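Long-range contacts in acetyl-CoA C-acetyltransferase (Syntrophomonas wolfei subsp. wolfei, PDB 7N7Z), which probably catalyses the reversible condensation of two acetyl-CoA molecules to acetoacetyl-CoA: residues B[49-55]-B[78-84]; B[7-13]-B[259-265]; B[153-157]-B[288-292]. One frame throughout, in Å; residues are numbered along the deposited sequence.

Interactions 1 and 2 belong to one mixed beta-sheet. Interaction 1 joins its outermost strand 84-89 to the neighbouring strand 54-58, and interaction 2 joins strands 254-264 and 8-20 further in, with strand 113-121 between the two pairs; their centres are about 15 Å apart. Interaction 3 joins two loops away from both, about 37 Å from interaction 1 and about 33 Å from interaction 2 between centres. Along the chain, interaction 1 falls entirely between the segments of interaction 2, whereas interactions 2 and 3 interleave. Interaction 2 thus pairs strands far apart in sequence at the middle of the sheet. Interactions 1 and 3 both touch the second subunit.

Interaction 1 (B[49-55]-B[78-84]); sequences PGIIDEI and GLPVRSG
Glu54 and Gly84 form the parallel bridge that opens a beta-alpha-beta crossover, whose helix 69-76 connects strands 54-58 and 84-89. Gly84 N donates to Asp53 O at 2.8 Å on a lone pair, and Ile55 N reaches Gly84 O at 2.9 Å from above the carbonyl plane. The type I turn from Pro80 to Ser83 presents Arg82, whose CG lies between the backbone N and the carbonyl carbon (chi1 60°) and whose extended chain carries the guanidinium to Asp53. It grips end-on: NH1 at 3.0 Å and NH2 at 2.9 Å both converge on Asp53 OD1, which lies almost in the guanidinium plane although the carboxylate is turned 62° against it. NE also holds a water that donates to Gly50 O. With an alanine for Arg82, Asp53 OD1 is likely to lose both guanidinium donors, and the water its bond to NE. Leu79 forks between two isoleucines, CD1 on Ile52 CD1 and CD2 on Ile55 CB, both at 3.8 Å. Asp53 OD2 takes the backbone N of Asp112 and Ile113, Glu54 bonds Ser114 OG through OE2 and Arg97 of the second subunit through OE1, Ile52 packs on helix 30-45 and strand 113-121, and Ile55 meets Ile73 of helix 69-76.

Interaction 2 (B[7-13]-B[259-265]); sequences EVVVVGM and AAVFMSK
Phe262 turns CG anti to its carbonyl carbon (chi1 -62°), and the ring then runs alongside Val10, whose CG2, also anti to its own carbonyl carbon, approaches CE2 obliquely at 3.3 Å. On the face that carries Val9 and Met263, Val9 CG2 lies beside Met263 CB. Met263 also reaches Val11: chi1 -79° and an extended chi2 bring SD to 3.7 Å from Val11 CG2, and the bend at chi3 (-145°) sets the CE methyl near the same branch.

These side chains hang on an antiparallel ladder between strands 8-20 and 254-264. Val9 and Met263 are a hydrogen-bonded pair, with Val9 N to Met263 O at 2.6 Å and Met263 N to Val9 O at 2.8 Å, both nearly along the C=O axis. Val10 and Phe262 follow as a non-hydrogen-bonded pair. A classic beta bulge then interrupts the register: Val11 N donates to Val261 O at 2.9 Å, while Val261 N donates to Gly12 O at 3.0 Å, so two residues stand opposite one. At the far end Lys265 N reaches Glu7 O at 2.8 Å, where helix 265-270 begins, N-capped by Ser264 through Lys267 N.

Helix 94-107 covers the Phe262 face through Thr99 and Cys103, and Val261 packs on Ile42 of helix 30-45. The interior is therefore held by backbone bonds and apolar packing. Within the two segments the charged side chains, Glu7 and Lys265, lie at one end and run side by side without a salt bridge, OE2 lying 4.9 Å from NZ; Glu7 OE1 pairs with Lys278, and Lys265 NZ has a long, weak ion pair with Asp402.

Interaction 3 (B[153-157]-B[288-292]); sequences VCQLA and DAKVM
Ala157 and Lys290 bring the two backbones closest, CA to CA 4.6 Å, where residues 155-157, helical in phi and psi but lacking the regular bonds, pass the 3-10 turn 289-292. The latter is introduced by an Asx turn: Asp288 OD1 accepts from Lys290 N at 2.9 Å, on its anti side and 20° out of the carboxylate plane. This probably helps hold the start of the turn, from which Ala289 CB points toward the other loop. This methyl presses on Leu156 CB at 3.5 Å, tighter than usual for two carbons, and lies 4.4 Å from Cys154 SG; Leu156 CD1 stands beside it. The contact is thus van der Waals packing, largely apolar, without hydrogen bonds between the loops. It joins the region inserted between sheet strands 113-121 and 254-264, which probably corresponds to the loop domain of thiolases, to the C-terminal half. The side chain of Cys154 lies about 10 Å from that of the predicted nucleophile Cys92, and Leu156 also packs on Arg71 of the second subunit. The bend of Lys290 at chi3 (93°) brings CE to 3.6 Å from Ala157 O, and chi4 (-79°) places NZ no closer, at 3.8 Å.

Interaction 1 (B[49-55]-B[78-84])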
loop_
_atom_site.group_PDB
_atom_site.type_symbol
_atom_site.label_atom_id
_atom_site.label_comp_id
_atom_site.label_asym_id
_atom_site.label_seq_id
_atom_site.Cartn_x
_atom_site.Cartn_y
_atom_site.Cartn_z
ATOM N N PRO B 49 12.317 -11.568 -38.318
ATOM C CA PRO B 49 12.721 -11.202 -36.951
ATOM C C PRO B 49 13.845 -12.062 -36.397
ATOM O O PRO B 49 14.517 -11.636 -35.450
ATOM C CB PRO B 49 11.430 -11.375 -36.135
ATOM C CG PRO B 49 10.530 -12.217 -36.985
ATOM C CD PRO B 49 10.884 -11.901 -38.399
ATOM N N GLY B 50 14.080 -13.246 -36.960
ATOM C CA GLY B 50 15.088 -14.149 -36.435
ATOM C C GLY B 50 16.520 -13.696 -36.639
ATOM O O GLY B 50 17.423 -14.287 -36.038
ATOM N N ILE B 51 16.752 -12.675 -37.465
ATOM C CA ILE B 51 18.098 -12.189 -37.744
ATOM C C ILE B 51 18.359 -10.817 -37.146
ATOM O O ILE B 51 19.475 -10.295 -37.287
ATOM C CB ILE B 51 18.386 -12.171 -39.258
ATOM C CG1 ILE B 51 17.563 -11.079 -39.947
ATOM C CG2 ILE B 51 18.091 -13.535 -39.865
ATOM C CD1 ILE B 51 17.576 -11.160 -41.459
ATOM N N ILE B 52 17.372 -10.212 -36.485
ATOM C CA ILE B 52 17.586 -8.922 -35.842
ATOM C C ILE B 52 18.599 -9.093 -34.716
ATOM O O ILE B 52 18.508 -10.031 -33.915
ATOM C CB ILE B 52 16.255 -8.347 -35.333
ATOM C CG1 ILE B 52 15.349 -8.008 -36.522
ATOM C CG2 ILE B 52 16.500 -7.115 -34.465
ATOM C CD1 ILE B 52 13.956 -7.532 -36.136
ATOM N N ASP B 53 19.571 -8.180 -34.652
ATOM C CA ASP B 53 20.715 -8.376 -33.769
ATOM C C ASP B 53 20.430 -7.960 -32.332
ATOM O O ASP B 53 21.060 -8.487 -31.406
ATOM C CB ASP B 53 21.920 -7.595 -34.296
ATOM C CG ASP B 53 22.471 -8.176 -35.581
ATOM O OD1 ASP B 53 22.647 -9.410 -35.644
ATOM O OD2 ASP B 53 22.726 -7.399 -36.527
ATOM N N GLU B 54 19.509 -7.027 -32.116
ATOM C CA GLU B 54 19.257 -6.524 -30.773
ATOM C C GLU B 54 17.917 -5.808 -30.752
ATOM O O GLU B 54 17.303 -5.557 -31.791
ATOM C CB GLU B 54 20.372 -5.575 -30.316
ATOM C CG GLU B 54 20.378 -4.230 -31.047
ATOM C CD GLU B 54 21.398 -3.257 -30.489
ATOM O OE1 GLU B 54 21.826 -3.440 -29.331
ATOM O OE2 GLU B 54 21.766 -2.304 -31.207
ATOM N N ILE B 55 17.478 -5.476 -29.542
ATOM C CA ILE B 55 16.390 -4.534 -29.324
ATOM C C ILE B 55 16.874 -3.501 -28.318
ATOM O O ILE B 55 17.416 -3.860 -27.265
ATOM C CB ILE B 55 15.105 -5.221 -28.820
ATOM C CG1 ILE B 55 13.991 -4.183 -28.645
ATOM C CG2 ILE B 55 15.362 -5.958 -27.514
ATOM C CD1 ILE B 55 12.664 -4.767 -28.219
ATOM N N GLY B 78 9.875 -12.397 -31.919
ATOM C CA GLY B 78 10.658 -13.374 -32.647
ATOM C C GLY B 78 12.123 -13.052 -32.831
ATOM O O GLY B 78 12.755 -13.624 -33.730
ATOM N N LEU B 79 12.686 -12.161 -32.020
ATOM C CA LEU B 79 14.121 -11.941 -32.079
ATOM C C LEU B 79 14.843 -13.215 -31.645
ATOM O O LEU B 79 14.324 -13.987 -30.833
ATOM C CB LEU B 79 14.535 -10.775 -31.185
ATOM C CG LEU B 79 14.841 -9.457 -31.900
ATOM C CD1 LEU B 79 13.622 -8.959 -32.660
ATOM C CD2 LEU B 79 15.328 -8.406 -30.913
ATOM N N PRO B 80 16.040 -13.468 -32.171
ATOM C CA PRO B 80 16.787 -14.651 -31.736
ATOM C C PRO B 80 17.321 -14.467 -30.325
ATOM O O PRO B 80 17.614 -13.353 -29.887
ATOM C CB PRO B 80 17.923 -14.746 -32.758
ATOM C CG PRO B 80 18.152 -13.335 -33.178
ATOM C CD PRO B 80 16.806 -12.654 -33.131
ATOM N N VAL B 81 17.445 -15.588 -29.608
ATOM C CA VAL B 81 17.927 -15.533 -28.232
ATOM C C VAL B 81 19.346 -14.988 -28.165
ATOM O O VAL B 81 19.784 -14.530 -27.103
ATOM C CB VAL B 81 17.845 -16.926 -27.570
ATOM C CG1 VAL B 81 16.462 -17.531 -27.765
ATOM C CG2 VAL B 81 18.925 -17.849 -28.123
ATOM N N ARG B 82 20.084 -15.030 -29.277
ATOM C CA ARG B 82 21.420 -14.447 -29.311
ATOM C C ARG B 82 21.386 -12.925 -29.317
ATOM O O ARG B 82 22.411 -12.294 -29.034
ATOM C CB ARG B 82 22.180 -14.942 -30.545
ATOM C CG ARG B 82 21.513 -14.591 -31.873
ATOM C CD ARG B 82 22.517 -14.520 -33.017
ATOM N NE ARG B 82 21.961 -13.855 -34.191
ATOM C CZ ARG B 82 22.247 -12.615 -34.572
ATOM N NH1 ARG B 82 23.098 -11.859 -33.897
ATOM N NH2 ARG B 82 21.662 -12.120 -35.660
ATOM N N SER B 83 20.239 -12.327 -29.627
ATOM C CA SER B 83 20.163 -10.888 -29.829
ATOM C C SER B 83 20.400 -10.135 -28.523
ATOM O O SER B 83 20.180 -10.649 -27.422
ATOM C CB SER B 83 18.800 -10.499 -30.408
ATOM O OG SER B 83 17.742 -10.926 -29.565
ATOM N N GLY B 84 20.859 -8.890 -28.664
ATOM C CA GLY B 84 21.053 -8.041 -27.513
ATOM C C GLY B 84 19.760 -7.403 -27.040
ATOM O O GLY B 84 18.749 -7.372 -27.739
HETATM O O HOH W 1 19.735 -15.099 -36.120
#

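Interaction 2 (B[7-13]-B[259-265])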
loop_
_atom_site.group_PDB
_atom_site.type_symbol
_atom_site.label_atom_id
_atom_site.label_comp_id
_atom_site.label_asym_id
_atom_site.label_seq_id
_atom_site.Cartn_x
_atom_site.Cartn_y
_atom_site.Cartn_z
ATOM N N GLU B 7 26.908 3.812 -42.754
ATOM C CA GLU B 7 25.689 4.594 -42.890
ATOM C C GLU B 7 24.509 3.763 -42.406
ATOM O O GLU B 7 24.441 2.557 -42.659
ATOM C CB GLU B 7 25.468 5.020 -44.342
ATOM C CG GLU B 7 26.183 6.303 -44.733
ATOM C CD GLU B 7 26.212 6.521 -46.234
ATOM O OE1 GLU B 7 25.863 7.633 -46.681
ATOM O OE2 GLU B 7 26.583 5.580 -46.967
ATOM N N VAL B 8 23.584 4.410 -41.703
ATOM C CA VAL B 8 22.435 3.739 -41.108
ATOM C C VAL B 8 21.166 4.225 -41.793
ATOM O O VAL B 8 21.039 5.409 -42.124
ATOM C CB VAL B 8 22.367 3.985 -39.588
ATOM C CG1 VAL B 8 21.219 3.200 -38.974
ATOM C CG2 VAL B 8 23.693 3.609 -38.935
ATOM N N VAL B 9 20.226 3.302 -42.001
ATOM C CA VAL B 9 18.947 3.604 -42.627
ATOM C C VAL B 9 17.832 3.000 -41.784
ATOM O O VAL B 9 18.048 2.089 -40.981
ATOM C CB VAL B 9 18.864 3.077 -44.077
ATOM C CG1 VAL B 9 19.898 3.764 -44.956
ATOM C CG2 VAL B 9 19.048 1.562 -44.112
ATOM N N VAL B 10 16.625 3.525 -41.981
ATOM C CA VAL B 10 15.413 2.999 -41.361
ATOM C C VAL B 10 14.629 2.255 -42.431
ATOM O O VAL B 10 14.419 2.779 -43.532
ATOM C CB VAL B 10 14.562 4.119 -40.736
ATOM C CG1 VAL B 10 13.438 3.524 -39.899
ATOM C CG2 VAL B 10 15.432 5.045 -39.904
ATOM N N VAL B 11 14.195 1.040 -42.109
ATOM C CA VAL B 11 13.506 0.192 -43.071
ATOM C C VAL B 11 12.037 -0.018 -42.722
ATOM O O VAL B 11 11.242 -0.312 -43.629
ATOM C CB VAL B 11 14.220 -1.168 -43.217
ATOM C CG1 VAL B 11 13.547 -2.023 -44.277
ATOM C CG2 VAL B 11 15.685 -0.958 -43.566
ATOM N N GLY B 12 11.651 0.121 -41.464
ATOM C CA GLY B 12 10.259 -0.026 -41.075
ATOM C C GLY B 12 9.951 0.864 -39.894
ATOM O O GLY B 12 10.804 1.094 -39.029
ATOM N N MET B 13 8.720 1.373 -39.858
ATOM C CA MET B 13 8.296 2.292 -38.811
ATOM C C MET B 13 6.809 2.112 -38.556
ATOM O O MET B 13 6.032 1.912 -39.493
ATOM C CB MET B 13 8.581 3.746 -39.198
ATOM C CG MET B 13 10.051 4.053 -39.401
ATOM S SD MET B 13 10.332 5.766 -39.874
ATOM C CE MET B 13 10.758 6.478 -38.296
ATOM N N ALA B 259 7.811 1.927 -32.825
ATOM C CA ALA B 259 8.905 1.004 -33.088
ATOM C C ALA B 259 9.500 1.305 -34.454
ATOM O O ALA B 259 8.854 1.900 -35.319
ATOM C CB ALA B 259 8.438 -0.454 -33.018
ATOM N N ALA B 260 10.747 0.881 -34.637
ATOM C CA ALA B 260 11.452 1.123 -35.887
ATOM C C ALA B 260 12.540 0.074 -36.056
ATOM O O ALA B 260 13.132 -0.389 -35.078
ATOM C CB ALA B 260 12.057 2.531 -35.927
ATOM N N VAL B 261 12.792 -0.290 -37.309
ATOM C CA VAL B 261 13.846 -1.232 -37.671
ATOM C C VAL B 261 14.941 -0.449 -38.379
ATOM O O VAL B 261 14.710 0.127 -39.450
ATOM C CB VAL B 261 13.316 -2.366 -38.560
ATOM C CG1 VAL B 261 14.453 -3.303 -38.960
ATOM C CG2 VAL B 261 12.211 -3.128 -37.848
ATOM N N PHE B 262 16.130 -0.426 -37.783
ATOM C CA PHE B 262 17.279 0.269 -38.338
ATOM C C PHE B 262 18.258 -0.739 -38.923
ATOM O O PHE B 262 18.318 -1.895 -38.495
ATOM C CB PHE B 262 17.970 1.121 -37.271
ATOM C CG PHE B 262 17.095 2.205 -36.709
ATOM C CD1 PHE B 262 16.273 1.956 -35.624
ATOM C CD2 PHE B 262 17.088 3.470 -37.271
ATOM C CE1 PHE B 262 15.462 2.948 -35.107
ATOM C CE2 PHE B 262 16.278 4.467 -36.760
ATOM C CZ PHE B 262 15.464 4.204 -35.676
ATOM N N MET B 263 19.027 -0.289 -39.914
ATOM C CA MET B 263 19.947 -1.169 -40.614
ATOM C C MET B 263 21.107 -0.367 -41.176
ATOM O O MET B 263 20.964 0.812 -41.514
ATOM C CB MET B 263 19.257 -1.908 -41.764
ATOM C CG MET B 263 18.424 -3.091 -41.336
ATOM S SD MET B 263 17.729 -3.966 -42.749
ATOM C CE MET B 263 16.158 -4.479 -42.060
ATOM N N SER B 264 22.258 -1.024 -41.281
ATOM C CA SER B 264 23.333 -0.492 -42.101
ATOM C C SER B 264 22.881 -0.460 -43.555
ATOM O O SER B 264 22.165 -1.354 -44.019
ATOM C CB SER B 264 24.593 -1.345 -41.953
ATOM O OG SER B 264 24.428 -2.605 -42.579
ATOM N N LYS B 265 23.284 0.592 -44.271
ATOM C CA LYS B 265 22.920 0.714 -45.679
ATOM C C LYS B 265 23.252 -0.557 -46.449
ATOM O O LYS B 265 22.476 -0.997 -47.305
ATOM C CB LYS B 265 23.643 1.913 -46.295
ATOM C CG LYS B 265 22.909 2.581 -47.450
ATOM C CD LYS B 265 23.756 3.696 -48.050
ATOM C CE LYS B 265 23.127 4.282 -49.303
ATOM N NZ LYS B 265 22.117 5.333 -48.982
#

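Interaction 3 (B[153-157]-B[288-292])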
loop_
_atom_site.group_PDB
_atom_site.type_symbol
_atom_site.label_atom_id
_atom_site.label_comp_id
_atom_site.label_asym_id
_atom_site.label_seq_id
_atom_site.Cartn_x
_atom_site.Cartn_y
_atom_site.Cartn_z
ATOM N N VAL B 153 7.393 15.064 -11.940
ATOM C CA VAL B 153 7.901 15.976 -10.921
ATOM C C VAL B 153 9.423 15.888 -10.938
ATOM O O VAL B 153 9.998 14.847 -10.608
ATOM C CB VAL B 153 7.339 15.649 -9.533
ATOM C CG1 VAL B 153 7.827 16.668 -8.513
ATOM C CG2 VAL B 153 5.821 15.622 -9.570
ATOM N N CYS B 154 10.074 16.977 -11.332
ATOM C CA CYS B 154 11.529 17.034 -11.387
ATOM C C CYS B 154 12.069 17.617 -10.087
ATOM O O CYS B 154 11.665 18.709 -9.672
ATOM C CB CYS B 154 11.989 17.877 -12.577
ATOM S SG CYS B 154 13.756 17.753 -12.938
ATOM N N GLN B 155 12.980 16.882 -9.446
ATOM C CA GLN B 155 13.575 17.371 -8.207
ATOM C C GLN B 155 14.389 18.635 -8.452
ATOM O O GLN B 155 14.317 19.591 -7.671
ATOM C CB GLN B 155 14.444 16.284 -7.576
ATOM C CG GLN B 155 13.657 15.125 -6.987
ATOM C CD GLN B 155 14.550 14.052 -6.397
ATOM O OE1 GLN B 155 15.731 13.959 -6.729
ATOM N NE2 GLN B 155 13.988 13.233 -5.514
ATOM N N LEU B 156 15.165 18.660 -9.537
ATOM C CA LEU B 156 15.970 19.838 -9.838
ATOM C C LEU B 156 15.090 21.052 -10.108
ATOM O O LEU B 156 15.443 22.179 -9.741
ATOM C CB LEU B 156 16.877 19.558 -11.035
ATOM C CG LEU B 156 17.918 18.456 -10.825
ATOM C CD1 LEU B 156 18.459 17.969 -12.160
ATOM C CD2 LEU B 156 19.047 18.947 -9.933
ATOM N N ALA B 157 13.940 20.844 -10.751
ATOM C CA ALA B 157 13.041 21.951 -11.052
ATOM C C ALA B 157 12.209 22.375 -9.849
ATOM O O ALA B 157 11.734 23.515 -9.813
ATOM C CB ALA B 157 12.109 21.578 -12.206
ATOM N N ASP B 288 19.317 24.233 -18.310
ATOM C CA ASP B 288 19.014 24.143 -16.889
ATOM C C ASP B 288 17.649 23.501 -16.675
ATOM O O ASP B 288 16.677 23.818 -17.366
ATOM C CB ASP B 288 19.053 25.528 -16.244
ATOM C CG ASP B 288 18.988 25.463 -14.732
ATOM O OD1 ASP B 288 17.879 25.268 -14.190
ATOM O OD2 ASP B 288 20.048 25.597 -14.086
ATOM N N ALA B 289 17.584 22.585 -15.704
ATOM C CA ALA B 289 16.354 21.840 -15.459
ATOM C C ALA B 289 15.160 22.768 -15.281
ATOM O O ALA B 289 14.043 22.445 -15.702
ATOM C CB ALA B 289 16.520 20.951 -14.225
ATOM N N LYS B 290 15.376 23.930 -14.662
ATOM C CA LYS B 290 14.280 24.850 -14.382
ATOM C C LYS B 290 13.739 25.527 -15.636
ATOM O O LYS B 290 12.692 26.181 -15.560
ATOM C CB LYS B 290 14.740 25.901 -13.371
ATOM C CG LYS B 290 15.293 25.298 -12.085
ATOM C CD LYS B 290 15.330 26.311 -10.949
ATOM C CE LYS B 290 14.065 26.258 -10.103
ATOM N NZ LYS B 290 12.923 26.960 -10.754
ATOM N N VAL B 291 14.414 25.391 -16.775
ATOM C CA VAL B 291 13.903 25.890 -18.047
ATOM C C VAL B 291 14.150 24.825 -19.108
ATOM O O VAL B 291 14.561 25.131 -20.233
ATOM C CB VAL B 291 14.555 27.230 -18.435
ATOM C CG1 VAL B 291 14.025 28.349 -17.548
ATOM C CG2 VAL B 291 16.070 27.137 -18.345
ATOM N N MET B 292 13.897 23.564 -18.746
ATOM C CA MET B 292 14.151 22.452 -19.655
ATOM C C MET B 292 13.480 22.649 -21.006
ATOM O O MET B 292 13.945 22.107 -22.015
ATOM C CB MET B 292 13.675 21.138 -19.022
ATOM C CG MET B 292 12.278 21.184 -18.398
ATOM S SD MET B 292 10.942 21.251 -19.609
ATOM C CE MET B 292 11.048 19.612 -20.317
#